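PDB 4EYE: probable oxidoreductase from Mycobacterium abscessus, which probably acts as an oxidoreductase of the medium-chain, quinone-oxidoreductase-like family, presumably with a nicotinamide cofactor. Local coordinates for residues A[51-56]-A[123-128]; A[166-171]-A[198-203]. One frame throughout, in Å; residues are numbered along the deposited sequence.

The two contacts flank the middle of the molecule, one to each side, and the second segment of contact 1 ends well before the first of contact 2 begins. Contact 1 (51-56 with 123-128) packs two strands together in the GroES-like part of the enzyme; contact 2 (166-171 with 198-203) sets the glycine-rich loop of the Rossmann-type part against a helix. Their centres are about 28 Å apart and their nearest atoms about 16 Å, so they do not touch. In relatives of this family the nicotinamide cofactor binds in the cleft between two such parts. By that comparison contact 2 would lie near the cofactor, through its loop, whereas contact 1 is hydrophobic packing within the other part.

Contact 1: residues A[51-56]-A[123-128]; sequences VVVDVK and SNILPT
Val-51 lies aslant over the CG1 arm of Ile-125, its CB 4.0 Å from Ile-125 CG1 and both of its methyl groups close by. Val-51 CG1 also reaches Ile-125 CD1, at 4.1 Å. Two residues further along the strand, Val-53 meets the same side chain differently: the methyl CG2 and Ile-125 CD1 point at each other tip to tip, 3.9 Å apart. With chi1 of -71°, the ethyl arm of Ile-125 sits beside its own backbone N, from where it extends to both valines. Val-51 and Val-53 face it because alternate residues of an extended strand share a side; Val-52 between them turns away. Strands 51-55 and 125-127 are not paired: the first bonds to strands 85-92 and 117-120, the second to 104-108. The contact therefore runs across the curled sheet of the GroES-like fold, between side chains directed inward, and Val-105, Val-120 and Ile-99 add to the same apolar cluster. Even the nearest CA atoms, those of Val-51 and Ile-125, are 8.0 Å apart. With no hydrogen bond between the segments, attraction here rests on dispersion and the exclusion of water, so its specificity comes from how the branched side chains fit.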
ATOM      1  N   VAL A  51     -18.733   4.497 -11.803  1.00 21.25           N
ATOM      2  CA  VAL A  51     -19.181   4.756 -10.452  1.00 20.62           C
ATOM      3  C   VAL A  51     -18.446   6.008 -10.070  1.00 20.09           C
ATOM      4  O   VAL A  51     -17.220   6.070 -10.167  1.00 20.21           O
ATOM      5  CB  VAL A  51     -18.806   3.642  -9.474  1.00 20.59           C
ATOM      6  CG1 VAL A  51     -19.285   4.010  -8.067  1.00 20.37           C
ATOM      7  CG2 VAL A  51     -19.367   2.305  -9.952  1.00 20.83           C
ATOM      8  N   VAL A  52     -19.190   7.025  -9.657  1.00 19.79           N
ATOM      9  CA  VAL A  52     -18.592   8.260  -9.181  1.00 19.18           C
ATOM     10  C   VAL A  52     -18.634   8.199  -7.664  1.00 18.76           C
ATOM     11  O   VAL A  52     -19.684   7.922  -7.089  1.00 18.85           O
ATOM     12  CB  VAL A  52     -19.359   9.491  -9.712  1.00 19.44           C
ATOM     13  CG1 VAL A  52     -18.806  10.768  -9.098  1.00 19.25           C
ATOM     14  CG2 VAL A  52     -19.333   9.513 -11.257  1.00 19.62           C
ATOM     15  N   VAL A  53     -17.484   8.455  -7.051  1.00 18.27           N
ATOM     16  CA  VAL A  53     -17.284   8.426  -5.579  1.00 18.10           C
ATOM     17  C   VAL A  53     -16.933   9.837  -5.123  1.00 18.12           C
ATOM     18  O   VAL A  53     -16.028  10.469  -5.698  1.00 17.93           O
ATOM     19  CB  VAL A  53     -16.129   7.480  -5.174  1.00 17.87           C
ATOM     20  CG1 VAL A  53     -15.950   7.426  -3.654  1.00 17.86           C
ATOM     21  CG2 VAL A  53     -16.372   6.042  -5.648  1.00 17.84           C
ATOM     22  N   ASP A  54     -17.638  10.320  -4.089  1.00 18.21           N
ATOM     23  CA  ASP A  54     -17.226  11.480  -3.335  1.00 18.37           C
ATOM     24  C   ASP A  54     -16.083  11.087  -2.390  1.00 17.94           C
ATOM     25  O   ASP A  54     -16.263  10.324  -1.433  1.00 17.73           O
ATOM     26  CB  ASP A  54     -18.390  12.098  -2.500  1.00 19.02           C
ATOM     27  CG  ASP A  54     -19.415  12.805  -3.371  1.00 19.72           C
ATOM     28  OD1 ASP A  54     -19.276  12.847  -4.609  1.00 20.18           O
ATOM     29  OD2 ASP A  54     -20.409  13.318  -2.846  1.00 20.76           O
ATOM     30  N   VAL A  55     -14.909  11.646  -2.655  1.00 17.67           N
ATOM     31  CA  VAL A  55     -13.680  11.208  -1.981  1.00 17.41           C
ATOM     32  C   VAL A  55     -13.663  11.810  -0.588  1.00 17.81           C
ATOM     33  O   VAL A  55     -13.757  13.040  -0.456  1.00 18.18           O
ATOM     34  CB  VAL A  55     -12.415  11.616  -2.790  1.00 17.03           C
ATOM     35  CG1 VAL A  55     -11.121  11.247  -2.065  1.00 16.69           C
ATOM     36  CG2 VAL A  55     -12.443  10.968  -4.183  1.00 16.93           C
ATOM     37  N   LYS A  56     -13.534  10.954   0.431  1.00 18.04           N
ATOM     38  CA  LYS A  56     -13.282  11.399   1.804  1.00 18.49           C
ATOM     39  C   LYS A  56     -11.846  11.235   2.249  1.00 17.72           C
ATOM     40  O   LYS A  56     -11.411  11.882   3.167  1.00 17.85           O
ATOM     41  CB  LYS A  56     -14.228  10.659   2.793  1.00 19.65           C
ATOM     42  CG  LYS A  56     -15.715  10.778   2.381  1.00 20.93           C
ATOM     43  CD  LYS A  56     -16.230  12.208   2.587  1.00 22.74           C
ATOM     44  CE  LYS A  56     -17.622  12.405   1.973  1.00 24.53           C
ATOM     45  NZ  LYS A  56     -17.984  13.839   2.006  1.00 26.93           N
ATOM     46  N   SER A 123     -15.762  -2.555 -11.637  1.00 22.76           N
ATOM     47  CA  SER A 123     -14.887  -3.632 -11.200  1.00 23.04           C
ATOM     48  C   SER A 123     -13.784  -3.122 -10.241  1.00 22.51           C
ATOM     49  O   SER A 123     -13.089  -3.918  -9.624  1.00 21.72           O
ATOM     50  CB  SER A 123     -14.191  -4.218 -12.418  1.00 24.15           C
ATOM     51  OG  SER A 123     -13.391  -3.179 -12.990  1.00 24.97           O
ATOM     52  N   ASN A 124     -13.607  -1.793 -10.142  1.00 22.20           N
ATOM     53  CA  ASN A 124     -12.563  -1.207  -9.288  1.00 22.12           C
ATOM     54  C   ASN A 124     -13.137  -0.632  -7.949  1.00 21.16           C
ATOM     55  O   ASN A 124     -12.528   0.279  -7.335  1.00 20.42           O
ATOM     56  CB  ASN A 124     -11.853  -0.088 -10.085  1.00 23.06           C
ATOM     57  CG  ASN A 124     -11.050  -0.629 -11.273  1.00 24.88           C
ATOM     58  OD1 ASN A 124     -11.335  -1.722 -11.769  1.00 27.61           O
ATOM     59  ND2 ASN A 124     -10.042   0.127 -11.731  1.00 25.07           N
ATOM     60  N   ILE A 125     -14.296  -1.139  -7.541  1.00 20.36           N
ATOM     61  CA  ILE A 125     -14.979  -0.658  -6.343  1.00 19.99           C
ATOM     62  C   ILE A 125     -15.048  -1.822  -5.365  1.00 19.84           C
ATOM     63  O   ILE A 125     -15.362  -2.926  -5.771  1.00 19.65           O
ATOM     64  CB  ILE A 125     -16.416  -0.184  -6.668  1.00 20.03           C
ATOM     65  CG1 ILE A 125     -16.389   1.128  -7.457  1.00 20.05           C
ATOM     66  CG2 ILE A 125     -17.237  -0.026  -5.384  1.00 19.85           C
ATOM     67  CD1 ILE A 125     -15.875   2.329  -6.619  1.00 19.84           C
ATOM     68  N   LEU A 126     -14.753  -1.560  -4.086  1.00 19.59           N
ATOM     69  CA  LEU A 126     -14.889  -2.543  -3.021  1.00 19.57           C
ATOM     70  C   LEU A 126     -15.653  -1.927  -1.835  1.00 19.70           C
ATOM     71  O   LEU A 126     -15.509  -0.723  -1.543  1.00 19.47           O
ATOM     72  CB  LEU A 126     -13.534  -3.079  -2.582  1.00 19.40           C
ATOM     73  CG  LEU A 126     -12.672  -3.861  -3.650  1.00 19.47           C
ATOM     74  CD1 LEU A 126     -11.214  -3.888  -3.243  1.00 19.25           C
ATOM     75  CD2 LEU A 126     -13.094  -5.282  -3.978  1.00 19.55           C
ATOM     76  N   PRO A 127     -16.481  -2.746  -1.151  1.00 19.90           N
ATOM     77  CA  PRO A 127     -17.172  -2.282   0.026  1.00 19.91           C
ATOM     78  C   PRO A 127     -16.234  -2.022   1.206  1.00 19.58           C
ATOM     79  O   PRO A 127     -15.425  -2.867   1.575  1.00 19.36           O
ATOM     80  CB  PRO A 127     -18.188  -3.414   0.344  1.00 20.50           C
ATOM     81  CG  PRO A 127     -17.603  -4.641  -0.294  1.00 20.66           C
ATOM     82  CD  PRO A 127     -16.770  -4.161  -1.472  1.00 20.26           C
ATOM     83  N   THR A 128     -16.377  -0.833   1.812  1.00 19.46           N
ATOM     84  CA  THR A 128     -15.544  -0.432   2.931  1.00 19.34           C
ATOM     85  C   THR A 128     -15.906  -1.225   4.201  1.00 19.58           C
ATOM     86  O   THR A 128     -17.056  -1.235   4.592  1.00 19.65           O
ATOM     87  CB  THR A 128     -15.752   1.071   3.253  1.00 19.35           C
ATOM     88  OG1 THR A 128     -15.352   1.856   2.114  1.00 19.21           O
ATOM     89  CG2 THR A 128     -14.951   1.444   4.549  1.00 19.22           C
TER

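Contact 2: residues A[166-171]-A[198-203]; sequences LGAAGG and EFVKSV
The carbonyl oxygen of Phe-199 accepts two hydrogen bonds, one from Ser-202 OG at 2.6 Å and one from Val-203 N at 3.0 Å. The hydroxyl approaches at a C=O...donor angle of 127°, slightly out of the carbonyl plane, folding back onto its own helix on the exposed side. The same turn of helix presents Phe-199 and Val-200 to the loop 166-171. Val-200 makes the closer fit: its methyl CG2 is 3.7 Å from Ala-169 CB and equally near Ala-169 CA and N, so it presses on main chain as well as side chain. Placing CG1 anti to the backbone N (chi1 163°) turns CG2 to the loop, where it also meets Ala-168 CB at 4.2 Å. The sequence Gly-Ala-Ala-Gly-Gly after strand 162-165, leading into helix 171-182, matches the start of the glycine-rich loop that in related Rossmann-fold enzymes binds the dinucleotide, and helix 197-203 belongs to the beta-alpha-beta crossover joining strands 186-191 and 207-210. Within the loop a type I turn is closed by the bond from Gly-170 N to Gly-167 O, and Gly-170 is the N-cap of helix 171-182. The small alanines of this turn let the helix come close, with the CA atoms of Ala-169 and Val-200 5.8 Å apart. Beside them, the Phe-199 ring brings CD2 to 4.3 Å from Ala-169 CB; Val-203 CG2 lies above one face of that ring, offset toward the rim, and Tyr-335 meets it with planes inclined at about 45°.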
ATOM      1  N   LEU A 166      11.479  -5.856   5.970  1.00 20.62           N
ATOM      2  CA  LEU A 166      12.417  -4.748   5.736  1.00 21.22           C
ATOM      3  C   LEU A 166      11.615  -3.485   5.403  1.00 21.44           C
ATOM      4  O   LEU A 166      10.412  -3.553   5.074  1.00 20.89           O
ATOM      5  CB  LEU A 166      13.366  -5.116   4.590  1.00 21.61           C
ATOM      6  CG  LEU A 166      14.297  -6.343   4.844  1.00 21.95           C
ATOM      7  CD1 LEU A 166      15.052  -6.765   3.602  1.00 21.99           C
ATOM      8  CD2 LEU A 166      15.321  -5.982   5.893  1.00 22.33           C
ATOM      9  N   GLY A 167      12.272  -2.324   5.471  1.00 21.70           N
ATOM     10  CA  GLY A 167      11.574  -1.020   5.232  1.00 21.52           C
ATOM     11  C   GLY A 167      10.290  -0.908   6.063  1.00 21.07           C
ATOM     12  O   GLY A 167       9.228  -0.499   5.575  1.00 21.02           O
ATOM     13  N   ALA A 168      10.388  -1.361   7.305  1.00 20.90           N
ATOM     14  CA  ALA A 168       9.231  -1.836   8.059  1.00 20.31           C
ATOM     15  C   ALA A 168       8.255  -0.723   8.445  1.00 20.12           C
ATOM     16  O   ALA A 168       7.087  -1.003   8.592  1.00 19.76           O
ATOM     17  CB  ALA A 168       9.691  -2.580   9.294  1.00 20.38           C
ATOM     18  N   ALA A 169       8.733   0.514   8.569  1.00 20.00           N
ATOM     19  CA  ALA A 169       7.848   1.678   8.907  1.00 19.91           C
ATOM     20  C   ALA A 169       7.094   2.299   7.697  1.00 19.40           C
ATOM     21  O   ALA A 169       6.280   3.175   7.871  1.00 19.18           O
ATOM     22  CB  ALA A 169       8.671   2.790   9.601  1.00 20.12           C
ATOM     23  N   GLY A 170       7.424   1.883   6.473  1.00 19.23           N
ATOM     24  CA  GLY A 170       6.798   2.429   5.298  1.00 18.98           C
ATOM     25  C   GLY A 170       5.403   1.807   5.117  1.00 18.54           C
ATOM     26  O   GLY A 170       4.945   1.036   5.953  1.00 18.27           O
ATOM     27  N   GLY A 171       4.723   2.176   4.033  1.00 18.26           N
ATOM     28  CA  GLY A 171       3.330   1.733   3.816  1.00 17.87           C
ATOM     29  C   GLY A 171       3.234   0.224   3.673  1.00 17.59           C
ATOM     30  O   GLY A 171       2.489  -0.449   4.363  1.00 17.53           O
ATOM     31  N   GLU A 198       9.772   2.839  17.695  1.00 29.69           N
ATOM     32  CA  GLU A 198       8.594   2.665  18.576  1.00 30.63           C
ATOM     33  C   GLU A 198       7.298   2.511  17.769  1.00 27.73           C
ATOM     34  O   GLU A 198       6.399   1.759  18.154  1.00 27.94           O
ATOM     35  CB  GLU A 198       8.445   3.831  19.558  1.00 33.00           C
ATOM     36  CG  GLU A 198       9.635   4.010  20.480  1.00 36.75           C
ATOM     37  CD  GLU A 198       9.944   2.782  21.294  1.00 40.54           C
ATOM     38  OE1 GLU A 198      11.142   2.595  21.588  1.00 48.61           O
ATOM     39  OE2 GLU A 198       9.010   2.002  21.640  1.00 44.39           O
ATOM     40  N   PHE A 199       7.208   3.237  16.672  1.00 26.16           N
ATOM     41  CA  PHE A 199       6.068   3.107  15.776  1.00 25.42           C
ATOM     42  C   PHE A 199       5.935   1.673  15.325  1.00 24.59           C
ATOM     43  O   PHE A 199       4.878   1.069  15.433  1.00 24.70           O
ATOM     44  CB  PHE A 199       6.212   4.005  14.564  1.00 24.99           C
ATOM     45  CG  PHE A 199       5.147   3.751  13.511  1.00 24.46           C
ATOM     46  CD1 PHE A 199       3.882   4.266  13.668  1.00 24.54           C
ATOM     47  CD2 PHE A 199       5.415   2.953  12.414  1.00 23.86           C
ATOM     48  CE1 PHE A 199       2.891   4.018  12.697  1.00 24.66           C
ATOM     49  CE2 PHE A 199       4.434   2.698  11.458  1.00 23.82           C
ATOM     50  CZ  PHE A 199       3.173   3.218  11.614  1.00 23.66           C
ATOM     51  N   VAL A 200       7.025   1.124  14.814  1.00 24.34           N
ATOM     52  CA  VAL A 200       7.036  -0.245  14.312  1.00 24.47           C
ATOM     53  C   VAL A 200       6.694  -1.249  15.388  1.00 25.34           C
ATOM     54  O   VAL A 200       5.884  -2.172  15.157  1.00 24.19           O
ATOM     55  CB  VAL A 200       8.375  -0.549  13.585  1.00 24.61           C
ATOM     56  CG1 VAL A 200       8.583  -2.037  13.421  1.00 24.57           C
ATOM     57  CG2 VAL A 200       8.362   0.169  12.234  1.00 24.02           C
ATOM     58  N   LYS A 201       7.282  -1.068  16.584  1.00 26.79           N
ATOM     59  CA  LYS A 201       6.883  -1.892  17.721  1.00 28.46           C
ATOM     60  C   LYS A 201       5.367  -1.785  17.959  1.00 27.81           C
ATOM     61  O   LYS A 201       4.701  -2.787  18.142  1.00 28.03           O
ATOM     62  CB  LYS A 201       7.691  -1.499  18.989  1.00 30.95           C
ATOM     63  CG  LYS A 201       7.616  -2.532  20.085  1.00 33.32           C
ATOM     64  CD  LYS A 201       8.287  -3.870  19.745  1.00 34.48           C
ATOM     65  CE  LYS A 201       8.012  -4.914  20.838  1.00 36.83           C
ATOM     66  NZ  LYS A 201       8.404  -6.290  20.377  1.00 37.60           N
ATOM     67  N   SER A 202       4.813  -0.570  17.945  1.00 27.98           N
ATOM     68  CA  SER A 202       3.381  -0.404  18.206  1.00 27.91           C
ATOM     69  C   SER A 202       2.502  -1.089  17.137  1.00 27.33           C
ATOM     70  O   SER A 202       1.361  -1.458  17.404  1.00 27.09           O
ATOM     71  CB  SER A 202       2.999   1.077  18.297  1.00 28.84           C
ATOM     72  OG  SER A 202       2.911   1.678  16.996  1.00 28.99           O
ATOM     73  N   VAL A 203       3.008  -1.241  15.919  1.00 26.02           N
ATOM     74  CA  VAL A 203       2.217  -1.884  14.862  1.00 25.58           C
ATOM     75  C   VAL A 203       2.142  -3.412  15.084  1.00 25.78           C
ATOM     76  O   VAL A 203       1.280  -4.106  14.508  1.00 25.69           O
ATOM     77  CB  VAL A 203       2.821  -1.545  13.468  1.00 25.11           C
ATOM     78  CG1 VAL A 203       2.102  -2.317  12.387  1.00 24.68           C
ATOM     79  CG2 VAL A 203       2.701  -0.044  13.215  1.00 25.26           C
TER